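Local coordinates for Mll7089 protein (Mesorhizobium loti, PDB 2OZ8) that is of unknown function but may act as a magnesium-dependent hydro-lyase, as its membership of the enolase superfamily suggests, at residues D23-A28 / P197-T202; P101-V106 / H273-D278; L228-D233 / E251-Q256; Q246-E251 / A267-V272; I291-G296 / P311-L316. All coordinates share one frame; numbering follows the deposited sequence. Where two conformers were deposited one is given.

Contact 1 of 5, residues D23-A28 / P197-T202; sequences DSQVRA and PNEAWT
Asp23 and Asn198 cross obliquely with their flat ends stacked. The carboxylate and amide planes are 23° apart, and Asp23 OD2 lies 3.5 Å from Asn198 ND2. The polar partner of Asn198 OD1 is elsewhere, at the hydroxyl of Tyr252. The other carboxylate oxygen of Asp23 turns back on its own loop. Asp23 OD1 accepts from Gln25 N at 2.7 Å through its anti lone pair, which makes an Asx turn. A weak bond from Val26 N reaches the same oxygen. Ser24 carries a clear hydrogen bond between the two segments. Its OG sits in the crowded position between backbone N and carbonyl carbon (chi1 72°) and donates to Pro197 O at 2.8 Å. The donor stands above the carbonyl plane, 33° out of it. Pro197 O also accepts from Ala200 N at 3.1 Å, within a type I' turn from Pro197 to Ala200. The methyl Ala200 CB packs 3.6 Å from Ser24 OG. Arg91 of a neighbouring subunit packs on Gln25 and bonds to Glu199 O. The arrangement joins a loop of the N-terminal antiparallel sheet to the loop following barrel strand 192-196, a domain contact characteristic of the enolase-type fold.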
# COMPACT_ATOMS: atom_id res chain seq x y z
N ASP A 23 -1.51 26.51 -27.88
CA ASP A 23 -2.36 25.56 -27.17
C ASP A 23 -3.07 26.33 -26.06
O ASP A 23 -2.99 27.55 -25.99
CB ASP A 23 -1.50 24.45 -26.58
CG ASP A 23 -0.41 24.98 -25.67
OD1 ASP A 23 -0.68 25.88 -24.84
OD2 ASP A 23 0.73 24.51 -25.77
N SER A 24 -3.73 25.60 -25.17
CA SER A 24 -4.63 26.23 -24.23
C SER A 24 -3.88 27.15 -23.29
O SER A 24 -4.49 27.92 -22.61
CB SER A 24 -5.40 25.17 -23.45
OG SER A 24 -4.56 24.51 -22.53
N GLN A 25 -2.56 27.05 -23.25
CA GLN A 25 -1.71 27.75 -22.29
C GLN A 25 -0.85 28.84 -22.95
O GLN A 25 -0.45 29.79 -22.30
CB GLN A 25 -0.72 26.77 -21.64
CG GLN A 25 -1.18 26.08 -20.37
CD GLN A 25 -0.01 25.44 -19.60
OE1 GLN A 25 0.24 24.21 -19.68
NE2 GLN A 25 0.71 26.27 -18.86
N VAL A 26 -0.53 28.67 -24.23
CA VAL A 26 0.57 29.37 -24.87
C VAL A 26 0.27 29.78 -26.32
O VAL A 26 -0.48 29.09 -27.03
CB VAL A 26 1.84 28.44 -24.76
CG1 VAL A 26 2.71 28.47 -25.98
CG2 VAL A 26 2.63 28.68 -23.46
N ARG A 27 0.86 30.89 -26.75
CA ARG A 27 0.72 31.45 -28.12
C ARG A 27 2.13 31.86 -28.59
O ARG A 27 2.94 32.36 -27.80
CB ARG A 27 -0.23 32.67 -28.09
CG ARG A 27 -0.70 33.24 -29.45
CD ARG A 27 -1.86 34.31 -29.39
NE ARG A 27 -2.07 34.97 -30.70
CZ ARG A 27 -3.26 35.31 -31.24
NH1 ARG A 27 -4.42 35.08 -30.63
NH2 ARG A 27 -3.27 35.89 -32.44
N ALA A 28 2.44 31.61 -29.86
CA ALA A 28 3.71 32.04 -30.46
C ALA A 28 3.57 32.28 -31.94
O ALA A 28 3.06 31.42 -32.64
CB ALA A 28 4.83 31.02 -30.22
N PRO A 197 -5.44 18.80 -24.63
CA PRO A 197 -5.87 19.90 -23.77
C PRO A 197 -4.72 20.66 -23.09
O PRO A 197 -4.96 21.71 -22.50
CB PRO A 197 -6.64 19.18 -22.65
CG PRO A 197 -6.94 17.78 -23.21
CD PRO A 197 -5.73 17.49 -24.02
N ASN A 198 -3.51 20.11 -23.10
CA ASN A 198 -2.38 20.74 -22.46
C ASN A 198 -2.64 21.21 -21.04
O ASN A 198 -2.36 22.38 -20.69
CB ASN A 198 -1.86 21.88 -23.29
CG ASN A 198 -0.39 21.81 -23.46
OD1 ASN A 198 0.38 22.20 -22.57
ND2 ASN A 198 0.03 21.24 -24.61
N GLU A 199 -3.16 20.28 -20.24
CA GLU A 199 -3.36 20.42 -18.80
C GLU A 199 -4.51 21.36 -18.44
O GLU A 199 -4.65 21.76 -17.28
CB GLU A 199 -2.06 20.84 -18.05
CG GLU A 199 -0.79 20.02 -18.27
CD GLU A 199 0.39 20.37 -17.26
OE1 GLU A 199 0.83 21.51 -17.11
OE2 GLU A 199 0.95 19.50 -16.59
N ALA A 200 -5.32 21.74 -19.42
CA ALA A 200 -6.44 22.64 -19.16
C ALA A 200 -7.47 22.05 -18.22
O ALA A 200 -8.25 22.78 -17.61
CB ALA A 200 -7.12 23.07 -20.49
N TRP A 201 -7.51 20.74 -18.09
CA TRP A 201 -8.62 20.10 -17.34
C TRP A 201 -8.17 19.60 -15.97
O TRP A 201 -7.00 19.38 -15.75
CB TRP A 201 -9.24 18.99 -18.16
CG TRP A 201 -9.80 19.43 -19.46
CD1 TRP A 201 -10.25 20.67 -19.78
CD2 TRP A 201 -10.05 18.61 -20.61
NE1 TRP A 201 -10.77 20.69 -21.06
CE2 TRP A 201 -10.64 19.44 -21.61
CE3 TRP A 201 -9.86 17.26 -20.89
CZ2 TRP A 201 -11.04 18.97 -22.87
CZ3 TRP A 201 -10.26 16.77 -22.17
CH2 TRP A 201 -10.85 17.64 -23.14
N THR A 202 -9.09 19.52 -15.02
CA THR A 202 -8.90 18.72 -13.82
C THR A 202 -9.41 17.26 -14.08
O THR A 202 -10.15 16.98 -15.06
CB THR A 202 -9.68 19.38 -12.63
OG1 THR A 202 -11.02 19.66 -13.04
CG2 THR A 202 -9.02 20.71 -12.16

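Contact 2 of 5, residues P101-V106 / H273-D278; sequences PFHEAV and HGQVTD
The His103 imidazole meets the Asp278 carboxylate at its edge. Asp278 OD2 lies in the ring plane, and the ring and carboxylate planes are 32° apart. Gln275 CG approaches the same ring obliquely, 3.9 Å from His103 CD2. The Gln275 amide is tilted against both the ring and the Glu104 carboxylate.

The His103-Asp278 pair is a His-carboxylate hydrogen bond, made tip to tip. His103 NE2 donates to Asp278 OD2 at 2.7 Å with an N-H...O angle of 166°. Asp278 OD2 accepts through its syn lone pair, on the side of the other oxygen. His103 CG is anti to its backbone N, which carries the ring across to the other segment. Asp278 OD1 is held separately by Gln107, one turn further along helix 103-118. The carboxylate is thus gripped by two side chains of one helix, and its negative charge would probably favour a protonated His103.

In the fold, the contact joins the start of helix 103-118 to the loop and first turn that lead from barrel strand 269-272 into helix 276-289. Gln275 is the N-cap residue of that second helix and the centre of an inverse gamma turn.

Glu104 runs extended beyond CG along this loop. Its CG and CD pass Gly274 at about van der Waals distance, and OE2 comes to 3.4 Å from Gly274 CA. Gly274 has no side chain, and a CB there would come too close to Glu104 OE2. The other oxygen, Glu104 OE1, lies 3.5 Å from Gln275 NE2. Thr277 OG1 is bonded to Trp111 NE1, a further polar link to helix 103-118.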
# COMPACT_ATOMS: atom_id res chain seq x y z
N PRO A 101 18.82 26.31 -22.68
CA PRO A 101 18.53 24.89 -22.93
C PRO A 101 19.45 24.16 -23.97
O PRO A 101 19.09 24.03 -25.16
CB PRO A 101 17.07 24.93 -23.40
CG PRO A 101 16.90 26.28 -24.06
CD PRO A 101 17.83 27.20 -23.31
N PHE A 102 20.59 23.65 -23.49
CA PHE A 102 21.58 22.92 -24.30
C PHE A 102 21.45 21.36 -24.30
O PHE A 102 22.03 20.64 -25.15
CB PHE A 102 22.99 23.25 -23.79
CG PHE A 102 23.39 24.70 -23.93
CD1 PHE A 102 23.27 25.36 -25.15
CD2 PHE A 102 23.93 25.39 -22.86
CE1 PHE A 102 23.69 26.67 -25.29
CE2 PHE A 102 24.36 26.70 -22.99
CZ PHE A 102 24.22 27.34 -24.20
N HIS A 103 20.73 20.84 -23.32
CA HIS A 103 20.68 19.40 -23.10
C HIS A 103 20.29 18.62 -24.39
O HIS A 103 21.07 17.78 -24.84
CB HIS A 103 19.79 19.11 -21.88
CG HIS A 103 19.68 17.67 -21.54
ND1 HIS A 103 20.69 16.97 -20.93
CD2 HIS A 103 18.66 16.79 -21.72
CE1 HIS A 103 20.31 15.72 -20.74
NE2 HIS A 103 19.08 15.58 -21.22
N GLU A 104 19.14 18.94 -25.00
CA GLU A 104 18.69 18.26 -26.21
C GLU A 104 19.67 18.39 -27.40
O GLU A 104 20.07 17.39 -27.99
CB GLU A 104 17.27 18.72 -26.60
CG GLU A 104 16.74 18.19 -27.94
CD GLU A 104 15.21 18.35 -28.09
OE1 GLU A 104 14.53 18.92 -27.17
OE2 GLU A 104 14.67 17.90 -29.15
N ALA A 105 20.06 19.63 -27.73
CA ALA A 105 20.95 19.99 -28.85
C ALA A 105 22.28 19.23 -28.79
O ALA A 105 22.77 18.69 -29.80
CB ALA A 105 21.22 21.53 -28.86
N VAL A 106 22.85 19.21 -27.60
CA VAL A 106 24.08 18.47 -27.38
C VAL A 106 23.90 17.01 -27.73
O VAL A 106 24.74 16.46 -28.42
CB VAL A 106 24.67 18.64 -25.94
CG1 VAL A 106 25.96 17.85 -25.77
CG2 VAL A 106 24.97 20.09 -25.67
N HIS A 273 10.35 13.61 -26.58
CA HIS A 273 10.87 14.47 -27.65
C HIS A 273 12.20 13.97 -28.17
O HIS A 273 12.33 12.80 -28.38
CB HIS A 273 10.88 15.95 -27.21
CG HIS A 273 9.50 16.53 -27.19
ND1 HIS A 273 8.91 17.08 -28.31
CD2 HIS A 273 8.56 16.57 -26.21
CE1 HIS A 273 7.68 17.46 -28.01
NE2 HIS A 273 7.45 17.18 -26.74
N GLY A 274 13.18 14.84 -28.38
CA GLY A 274 14.39 14.50 -29.11
C GLY A 274 15.69 14.41 -28.33
O GLY A 274 16.74 14.44 -28.93
N GLN A 275 15.62 14.25 -26.99
CA GLN A 275 16.83 14.05 -26.23
C GLN A 275 17.32 12.66 -26.53
O GLN A 275 17.01 11.71 -25.80
CB GLN A 275 16.59 14.23 -24.74
CG GLN A 275 16.11 15.60 -24.36
CD GLN A 275 14.62 15.79 -24.59
OE1 GLN A 275 13.92 14.87 -25.09
NE2 GLN A 275 14.12 16.98 -24.25
N VAL A 276 18.11 12.52 -27.57
CA VAL A 276 18.42 11.18 -28.09
C VAL A 276 18.81 10.17 -27.04
O VAL A 276 18.22 9.12 -27.00
CB VAL A 276 19.51 11.14 -29.19
CG1 VAL A 276 19.67 9.69 -29.72
CG2 VAL A 276 19.20 12.12 -30.26
N THR A 277 19.79 10.48 -26.21
CA THR A 277 20.25 9.54 -25.20
C THR A 277 19.19 9.25 -24.13
O THR A 277 19.00 8.09 -23.75
CB THR A 277 21.54 10.04 -24.48
OG1 THR A 277 22.54 10.44 -25.44
CG2 THR A 277 22.11 8.92 -23.54
N ASP A 278 18.50 10.28 -23.64
CA ASP A 278 17.42 10.05 -22.66
C ASP A 278 16.31 9.16 -23.24
O ASP A 278 15.79 8.30 -22.53
CB ASP A 278 16.77 11.34 -22.16
CG ASP A 278 17.75 12.35 -21.62
OD1 ASP A 278 18.94 12.02 -21.45
OD2 ASP A 278 17.32 13.51 -21.37

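Contact 3 of 5, residues L228-D233 / E251-Q256; sequences LRHDHD and EYLDLQ. With SO4 (sulfate ion), chain C.
The best-held polar atom is a water oxygen gripped twice: it accepts from Arg229 NE at 2.8 Å and gives a weak bond to Tyr252 O. It lies at the edge of the guanidinium, in its plane, and so bridges the two segments. Arg229 NH1 forms a salt bridge to Glu199. Extended from CG to NE, the arginine reaches across the backbone of the other loop. Arg229 CD rests 3.4 Å from Glu251 O and 3.6 Å from Tyr252 CB. Tyr252 CB lies over one face of the guanidinium, and the tyrosine ring is turned 70° from it. Leu253 CD2 comes in at the edge, 3.8 Å from Arg229 CD. The His230 ring has Arg229 CG over the centre of one face. An alanine at Arg229 would probably lose the Glu199 salt bridge and the water link, and leave Tyr252 and Leu253 less well packed. Further along, His232 ND1 donates to a sulfate oxygen, O1, at 2.9 Å, and Arg236 holds the same ion. The contact joins loops that follow neighbouring barrel strands and lead into helices 232-241 and 255-263. Its chemistry is aliphatic packing below a charged, hydrated tip, which suits a surface position.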
# COMPACT_ATOMS: atom_id res chain seq x y z
N LEU A 228 -2.90 18.49 -15.21
CA LEU A 228 -1.67 18.68 -14.44
C LEU A 228 -0.84 17.45 -14.42
O LEU A 228 -1.27 16.43 -13.93
CB LEU A 228 -2.04 19.07 -13.00
CG LEU A 228 -0.99 19.92 -12.30
CD1 LEU A 228 -0.65 21.15 -13.18
CD2 LEU A 228 -1.42 20.37 -10.90
N ARG A 229 0.36 17.52 -14.96
CA ARG A 229 1.21 16.35 -15.12
C ARG A 229 1.64 15.70 -13.79
O ARG A 229 2.07 14.56 -13.76
CB ARG A 229 2.45 16.74 -15.86
CG ARG A 229 3.46 17.49 -15.02
CD ARG A 229 4.35 18.28 -15.92
NE ARG A 229 4.98 19.33 -15.16
CZ ARG A 229 4.41 20.52 -14.98
NH1 ARG A 229 3.23 20.78 -15.52
NH2 ARG A 229 5.03 21.45 -14.25
N HIS A 230 1.54 16.43 -12.69
CA HIS A 230 1.91 15.91 -11.42
C HIS A 230 0.72 15.20 -10.76
O HIS A 230 0.87 14.60 -9.69
CB HIS A 230 2.48 17.05 -10.56
CG HIS A 230 3.74 17.65 -11.14
ND1 HIS A 230 4.83 16.89 -11.53
CD2 HIS A 230 4.06 18.95 -11.42
CE1 HIS A 230 5.77 17.69 -12.01
NE2 HIS A 230 5.33 18.94 -11.96
N ASP A 231 -0.46 15.27 -11.40
CA ASP A 231 -1.64 14.66 -10.81
C ASP A 231 -1.73 13.16 -11.17
O ASP A 231 -2.53 12.74 -12.03
CB ASP A 231 -2.92 15.39 -11.18
CG ASP A 231 -4.10 14.87 -10.40
OD1 ASP A 231 -3.89 14.09 -9.44
OD2 ASP A 231 -5.24 15.22 -10.71
N HIS A 232 -0.90 12.37 -10.47
CA HIS A 232 -0.78 10.95 -10.75
C HIS A 232 -2.08 10.25 -10.36
O HIS A 232 -2.59 9.42 -11.10
CB HIS A 232 0.41 10.34 -10.02
CG HIS A 232 1.74 10.85 -10.49
ND1 HIS A 232 2.89 10.67 -9.76
CD2 HIS A 232 2.10 11.54 -11.60
CE1 HIS A 232 3.91 11.20 -10.41
NE2 HIS A 232 3.46 11.75 -11.52
N ASP A 233 -2.65 10.62 -9.22
CA ASP A 233 -3.90 9.99 -8.83
C ASP A 233 -4.95 10.23 -9.93
O ASP A 233 -5.62 9.30 -10.34
CB ASP A 233 -4.38 10.46 -7.47
CG ASP A 233 -5.77 9.93 -7.14
OD1 ASP A 233 -5.91 8.75 -6.79
OD2 ASP A 233 -6.75 10.67 -7.30
N GLU A 251 4.43 15.26 -20.99
CA GLU A 251 4.89 16.60 -21.41
C GLU A 251 5.41 17.35 -20.19
O GLU A 251 4.86 17.22 -19.09
CB GLU A 251 3.77 17.43 -22.10
CG GLU A 251 4.21 18.73 -22.85
CD GLU A 251 4.72 18.50 -24.30
OE1 GLU A 251 5.51 17.55 -24.47
OE2 GLU A 251 4.35 19.25 -25.26
N TYR A 252 6.48 18.11 -20.40
CA TYR A 252 7.03 19.01 -19.38
C TYR A 252 7.83 18.26 -18.33
O TYR A 252 8.25 18.85 -17.32
CB TYR A 252 5.93 19.91 -18.75
CG TYR A 252 5.09 20.62 -19.79
CD1 TYR A 252 3.71 20.39 -19.90
CD2 TYR A 252 5.69 21.51 -20.71
CE1 TYR A 252 2.94 21.04 -20.88
CE2 TYR A 252 4.94 22.17 -21.68
CZ TYR A 252 3.57 21.93 -21.77
OH TYR A 252 2.87 22.58 -22.75
N LEU A 253 8.04 16.97 -18.56
CA LEU A 253 8.78 16.15 -17.61
C LEU A 253 10.16 15.87 -18.18
O LEU A 253 10.30 15.65 -19.39
CB LEU A 253 8.07 14.81 -17.36
CG LEU A 253 6.70 14.63 -16.70
CD1 LEU A 253 6.38 13.12 -16.58
CD2 LEU A 253 6.64 15.29 -15.35
N ASP A 254 11.16 15.86 -17.31
CA ASP A 254 12.47 15.37 -17.71
C ASP A 254 12.57 13.82 -17.58
O ASP A 254 11.58 13.14 -17.28
CB ASP A 254 13.59 16.11 -16.94
CG ASP A 254 13.50 15.93 -15.43
OD1 ASP A 254 12.75 15.09 -14.93
OD2 ASP A 254 14.23 16.66 -14.72
N LEU A 255 13.76 13.28 -17.83
CA LEU A 255 14.04 11.85 -17.77
C LEU A 255 13.64 11.26 -16.44
O LEU A 255 12.99 10.20 -16.39
CB LEU A 255 15.52 11.57 -17.96
CG LEU A 255 15.91 10.41 -18.87
CD1 LEU A 255 17.15 9.70 -18.33
CD2 LEU A 255 14.80 9.42 -19.14
N GLN A 256 14.03 11.96 -15.38
CA GLN A 256 13.75 11.53 -14.04
C GLN A 256 12.23 11.51 -13.86
O GLN A 256 11.67 10.57 -13.28
CB GLN A 256 14.42 12.46 -13.04
CG GLN A 256 16.00 12.39 -13.06
CD GLN A 256 16.66 12.80 -14.42
OE1 GLN A 256 16.18 13.72 -15.12
NE2 GLN A 256 17.77 12.12 -14.77
S SO4 C . 1.82 8.83 -6.45
O1 SO4 C . 2.57 9.98 -6.94
O2 SO4 C . 2.28 8.54 -5.08
O3 SO4 C . 0.39 9.14 -6.48
O4 SO4 C . 2.17 7.69 -7.31
O HOH W 1 7.59 19.58 -14.13

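Contact 4 of 5, residues Q246-E251 / A267-V272; sequences QINSGE and ADILNV
This is a buried pairing of two parallel strands, 246-249 and 269-272, neighbours in the TIM-type barrel. Helix 255-263 links them in a beta-alpha-beta unit. Their directions differ by 32°. Ser249 N donates to Ile269 O at 2.9 Å, in the carbonyl plane. Asn271 N donates to Ser249 O at 3.0 Å from above the plane. Ile247 O accepts twice, from Asp268 N and Ile269 N. At the start of the pair Asp268 OD2 takes Ile247 N at 2.9 Å through its anti lone pair, and Lys204 of a neighbouring subunit forms a salt bridge to the same oxygen. Side chains of Asn248 and Ile269 share one sheet face, and those of Ser249 and Leu270 the other, where helix 255-263 packs. Ile269 CD1 lies against the Gln246 amide, 3.6 Å from its CD. Asn248 CG is anti to the backbone N (chi1 -177°), so the amide leans over Ile269, and ND2 is bonded to Ser294 OG. An alanine at Asn248 would probably lose that bond to Ser294 and loosen the packing on Ile269. Asn271 ND2 bonds to the same Ser294 OG, while Asn248 OD1 lies 3.3 Å from Asn271 CB.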
# COMPACT_ATOMS: atom_id res chain seq x y z
N GLN A 246 -6.84 6.07 -25.18
CA GLN A 246 -5.58 6.05 -24.43
C GLN A 246 -5.23 7.40 -23.82
O GLN A 246 -5.52 8.42 -24.42
CB GLN A 246 -4.45 5.63 -25.36
CG GLN A 246 -4.48 4.14 -25.77
CD GLN A 246 -3.50 3.81 -26.89
OE1 GLN A 246 -2.59 3.02 -26.71
NE2 GLN A 246 -3.69 4.43 -28.05
N ILE A 247 -4.63 7.38 -22.62
CA ILE A 247 -4.18 8.57 -21.94
C ILE A 247 -2.69 8.74 -22.17
O ILE A 247 -1.87 7.97 -21.65
CB ILE A 247 -4.46 8.48 -20.42
CG1 ILE A 247 -5.94 8.11 -20.13
CG2 ILE A 247 -4.05 9.76 -19.71
CD1 ILE A 247 -6.99 9.19 -20.54
N ASN A 248 -2.32 9.76 -22.94
CA ASN A 248 -0.96 9.90 -23.40
C ASN A 248 -0.38 10.96 -22.49
O ASN A 248 -0.97 11.99 -22.32
CB ASN A 248 -1.00 10.29 -24.90
CG ASN A 248 0.38 10.42 -25.54
OD1 ASN A 248 1.31 10.89 -24.93
ND2 ASN A 248 0.49 10.01 -26.81
N SER A 249 0.75 10.70 -21.87
CA SER A 249 1.25 11.58 -20.81
C SER A 249 2.75 11.72 -20.82
O SER A 249 3.44 10.83 -21.26
CB SER A 249 0.86 11.06 -19.42
OG SER A 249 0.65 12.17 -18.56
N GLY A 250 3.23 12.84 -20.34
CA GLY A 250 4.65 13.03 -20.02
C GLY A 250 5.25 14.36 -20.44
O GLY A 250 6.47 14.56 -20.28
N GLU A 251 4.43 15.26 -20.99
CA GLU A 251 4.89 16.60 -21.41
C GLU A 251 5.41 17.35 -20.19
O GLU A 251 4.86 17.22 -19.09
CB GLU A 251 3.77 17.43 -22.10
CG GLU A 251 4.21 18.73 -22.85
CD GLU A 251 4.72 18.50 -24.30
OE1 GLU A 251 5.51 17.55 -24.47
OE2 GLU A 251 4.35 19.25 -25.26
N ALA A 267 0.36 6.49 -17.17
CA ALA A 267 0.31 6.74 -18.58
C ALA A 267 -0.06 5.46 -19.28
O ALA A 267 0.52 4.42 -18.99
CB ALA A 267 1.70 7.18 -19.08
N ASP A 268 -0.99 5.54 -20.21
CA ASP A 268 -1.15 4.46 -21.17
C ASP A 268 -0.09 4.57 -22.25
O ASP A 268 0.33 3.57 -22.80
CB ASP A 268 -2.52 4.50 -21.84
CG ASP A 268 -3.66 4.22 -20.90
OD1 ASP A 268 -3.57 3.31 -20.04
OD2 ASP A 268 -4.68 4.89 -21.04
N ILE A 269 0.29 5.79 -22.60
CA ILE A 269 1.34 6.02 -23.61
C ILE A 269 2.27 7.08 -23.02
O ILE A 269 1.76 8.01 -22.40
CB ILE A 269 0.82 6.59 -24.95
CG1 ILE A 269 -0.25 5.72 -25.57
CG2 ILE A 269 1.99 6.81 -26.00
CD1 ILE A 269 -1.07 6.49 -26.50
N LEU A 270 3.60 6.92 -23.17
CA LEU A 270 4.54 7.96 -22.76
C LEU A 270 4.94 8.85 -23.96
O LEU A 270 5.38 8.28 -24.95
CB LEU A 270 5.76 7.35 -22.03
CG LEU A 270 6.94 8.28 -21.63
CD1 LEU A 270 6.62 9.07 -20.40
CD2 LEU A 270 8.18 7.47 -21.35
N ASN A 271 4.71 10.18 -23.93
CA ASN A 271 5.22 11.05 -25.02
C ASN A 271 6.64 11.53 -24.71
O ASN A 271 6.96 11.81 -23.57
CB ASN A 271 4.33 12.27 -25.29
CG ASN A 271 4.60 12.94 -26.67
OD1 ASN A 271 5.05 14.12 -26.73
ND2 ASN A 271 4.27 12.24 -27.77
N VAL A 272 7.48 11.59 -25.72
CA VAL A 272 8.84 12.07 -25.52
C VAL A 272 9.20 12.96 -26.68
O VAL A 272 8.48 13.01 -27.66
CB VAL A 272 9.91 10.92 -25.41
CG1 VAL A 272 9.55 9.94 -24.32
CG2 VAL A 272 10.08 10.21 -26.76

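Contact 5 of 5, residues I291-G296 / P311-L316; sequences IPISIG and PEVEWL
Strands 293-295 and 313-316 run parallel, 27° apart in direction. Ile293 N donates to Glu312 O at 3.0 Å, and Ile295 N to Trp315 O at 3.1 Å, nearly along the C=O axis. Between these two bonds a water bridges the two strands. It donates to Ile293 O at 2.6 Å and accepts from Glu314 N at 3.2 Å. Ile293, Ile295, Val313 and Leu316 point their side chains to the same sheet face. Val313 sits between the two isoleucines, with one methyl for each. Its CG2 meets Ile293 CG2 at 3.8 Å, and its CG1 meets Ile295 CG1 at 3.7 Å. Val313 CG1 is anti to the backbone N (chi1 177°), which turns it toward Ile295. Ala307 of helix 304-309 packs on both Val313 and Ile295. Glu312 is bent at chi2 and lies alongside Ile293, pointing the same way, with OE2 3.6 Å from Ile293 CD1. Helix 304-309 joins the two strands, so the pair completes a beta-alpha-beta unit of the barrel. The chemistry is that of a barrel wall: aliphatic side chains fill the helix-facing side, and the water lies where the pairing steps from Val313 to Trp315, consistent with it standing in for a direct strand bond.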
# COMPACT_ATOMS: atom_id res chain seq x y z
N ILE A 291 4.98 -0.48 -21.92
CA ILE A 291 4.39 0.85 -22.21
C ILE A 291 4.82 1.31 -23.62
O ILE A 291 6.03 1.33 -23.93
CB ILE A 291 4.89 1.91 -21.18
CG1 ILE A 291 4.61 1.45 -19.74
CG2 ILE A 291 4.27 3.30 -21.44
CD1 ILE A 291 3.10 1.08 -19.47
N PRO A 292 3.86 1.66 -24.48
CA PRO A 292 4.26 2.26 -25.76
C PRO A 292 4.69 3.72 -25.63
O PRO A 292 4.41 4.35 -24.64
CB PRO A 292 2.96 2.18 -26.59
CG PRO A 292 1.84 2.19 -25.56
CD PRO A 292 2.41 1.53 -24.33
N ILE A 293 5.29 4.29 -26.67
CA ILE A 293 5.87 5.64 -26.61
C ILE A 293 5.48 6.33 -27.87
O ILE A 293 5.43 5.70 -28.92
CB ILE A 293 7.45 5.59 -26.52
CG1 ILE A 293 7.87 5.23 -25.09
CG2 ILE A 293 8.12 6.89 -26.99
CD1 ILE A 293 9.39 5.11 -24.88
N SER A 294 5.14 7.63 -27.77
CA SER A 294 4.99 8.43 -28.99
C SER A 294 6.06 9.49 -29.02
O SER A 294 6.47 9.95 -28.00
CB SER A 294 3.59 8.99 -29.19
OG SER A 294 3.25 9.74 -28.05
N ILE A 295 6.59 9.77 -30.20
CA ILE A 295 7.53 10.86 -30.41
C ILE A 295 6.79 12.15 -30.85
O ILE A 295 6.07 12.16 -31.87
CB ILE A 295 8.55 10.45 -31.48
CG1 ILE A 295 9.12 9.04 -31.16
CG2 ILE A 295 9.57 11.59 -31.74
CD1 ILE A 295 10.20 8.89 -30.12
N GLY A 296 6.93 13.19 -30.03
CA GLY A 296 6.40 14.48 -30.32
C GLY A 296 7.33 15.28 -31.25
O GLY A 296 8.33 14.74 -31.80
N PRO A 311 11.13 -0.24 -30.73
CA PRO A 311 10.02 -1.09 -31.22
C PRO A 311 8.62 -0.68 -30.68
O PRO A 311 7.62 -0.96 -31.33
CB PRO A 311 10.43 -2.48 -30.73
CG PRO A 311 11.16 -2.17 -29.37
CD PRO A 311 11.93 -0.92 -29.68
N GLU A 312 8.56 -0.03 -29.50
CA GLU A 312 7.28 0.38 -28.90
C GLU A 312 6.72 1.69 -29.43
O GLU A 312 5.77 2.23 -28.83
CB GLU A 312 7.38 0.49 -27.39
CG GLU A 312 8.14 1.62 -26.86
CD GLU A 312 9.55 1.28 -26.58
OE1 GLU A 312 10.20 0.63 -27.41
OE2 GLU A 312 10.05 1.68 -25.53
N VAL A 313 7.33 2.22 -30.51
CA VAL A 313 6.90 3.51 -31.09
C VAL A 313 6.22 3.24 -32.40
O VAL A 313 6.80 2.59 -33.29
CB VAL A 313 8.07 4.51 -31.34
CG1 VAL A 313 7.55 5.75 -31.99
CG2 VAL A 313 8.84 4.82 -30.08
N GLU A 314 4.98 3.74 -32.53
CA GLU A 314 4.28 3.68 -33.82
C GLU A 314 3.99 5.04 -34.46
O GLU A 314 3.71 5.12 -35.65
CB GLU A 314 3.06 2.70 -33.73
CG GLU A 314 1.67 3.28 -33.66
CD GLU A 314 0.53 2.24 -33.88
OE1 GLU A 314 0.10 2.01 -35.06
OE2 GLU A 314 0.03 1.67 -32.88
N TRP A 315 4.10 6.13 -33.68
CA TRP A 315 3.71 7.49 -34.14
C TRP A 315 4.73 8.59 -33.88
O TRP A 315 5.35 8.67 -32.83
CB TRP A 315 2.37 7.94 -33.57
CG TRP A 315 1.20 7.12 -33.98
CD1 TRP A 315 0.57 6.16 -33.25
CD2 TRP A 315 0.45 7.25 -35.23
NE1 TRP A 315 -0.51 5.64 -33.98
CE2 TRP A 315 -0.60 6.30 -35.19
CE3 TRP A 315 0.58 8.08 -36.37
CZ2 TRP A 315 -1.55 6.16 -36.25
CZ3 TRP A 315 -0.32 7.91 -37.45
CH2 TRP A 315 -1.39 6.96 -37.37
N LEU A 316 4.88 9.45 -34.86
CA LEU A 316 5.74 10.63 -34.76
C LEU A 316 4.93 11.89 -35.12
O LEU A 316 4.20 11.90 -36.10
CB LEU A 316 6.97 10.47 -35.70
CG LEU A 316 7.79 11.75 -35.89
CD1 LEU A 316 9.20 11.44 -36.21
CD2 LEU A 316 7.13 12.61 -37.04
O HOH W 2 3.44 5.80 -30.63

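Overall arrangement
Contacts 4 and 5 are buried, and both are parallel strand pairs of the same barrel sheet. They meet where strands 269-272 and 293-295 lie side by side, through Ser294. Contacts 2 and 3 lie at the surface and contact 1 is partly buried. All three join loops or helix starts and rely on side chains rather than strand bonds. Contacts 1 and 3 touch through Glu199-Arg229 and Asn198-Tyr252, and both reach the same neighbouring subunit. Contact 3 shares Glu251 with contact 4, and Glu251 bonds to His273 of contact 2. Contacts 1 and 2 both tie N-terminal elements to the barrel.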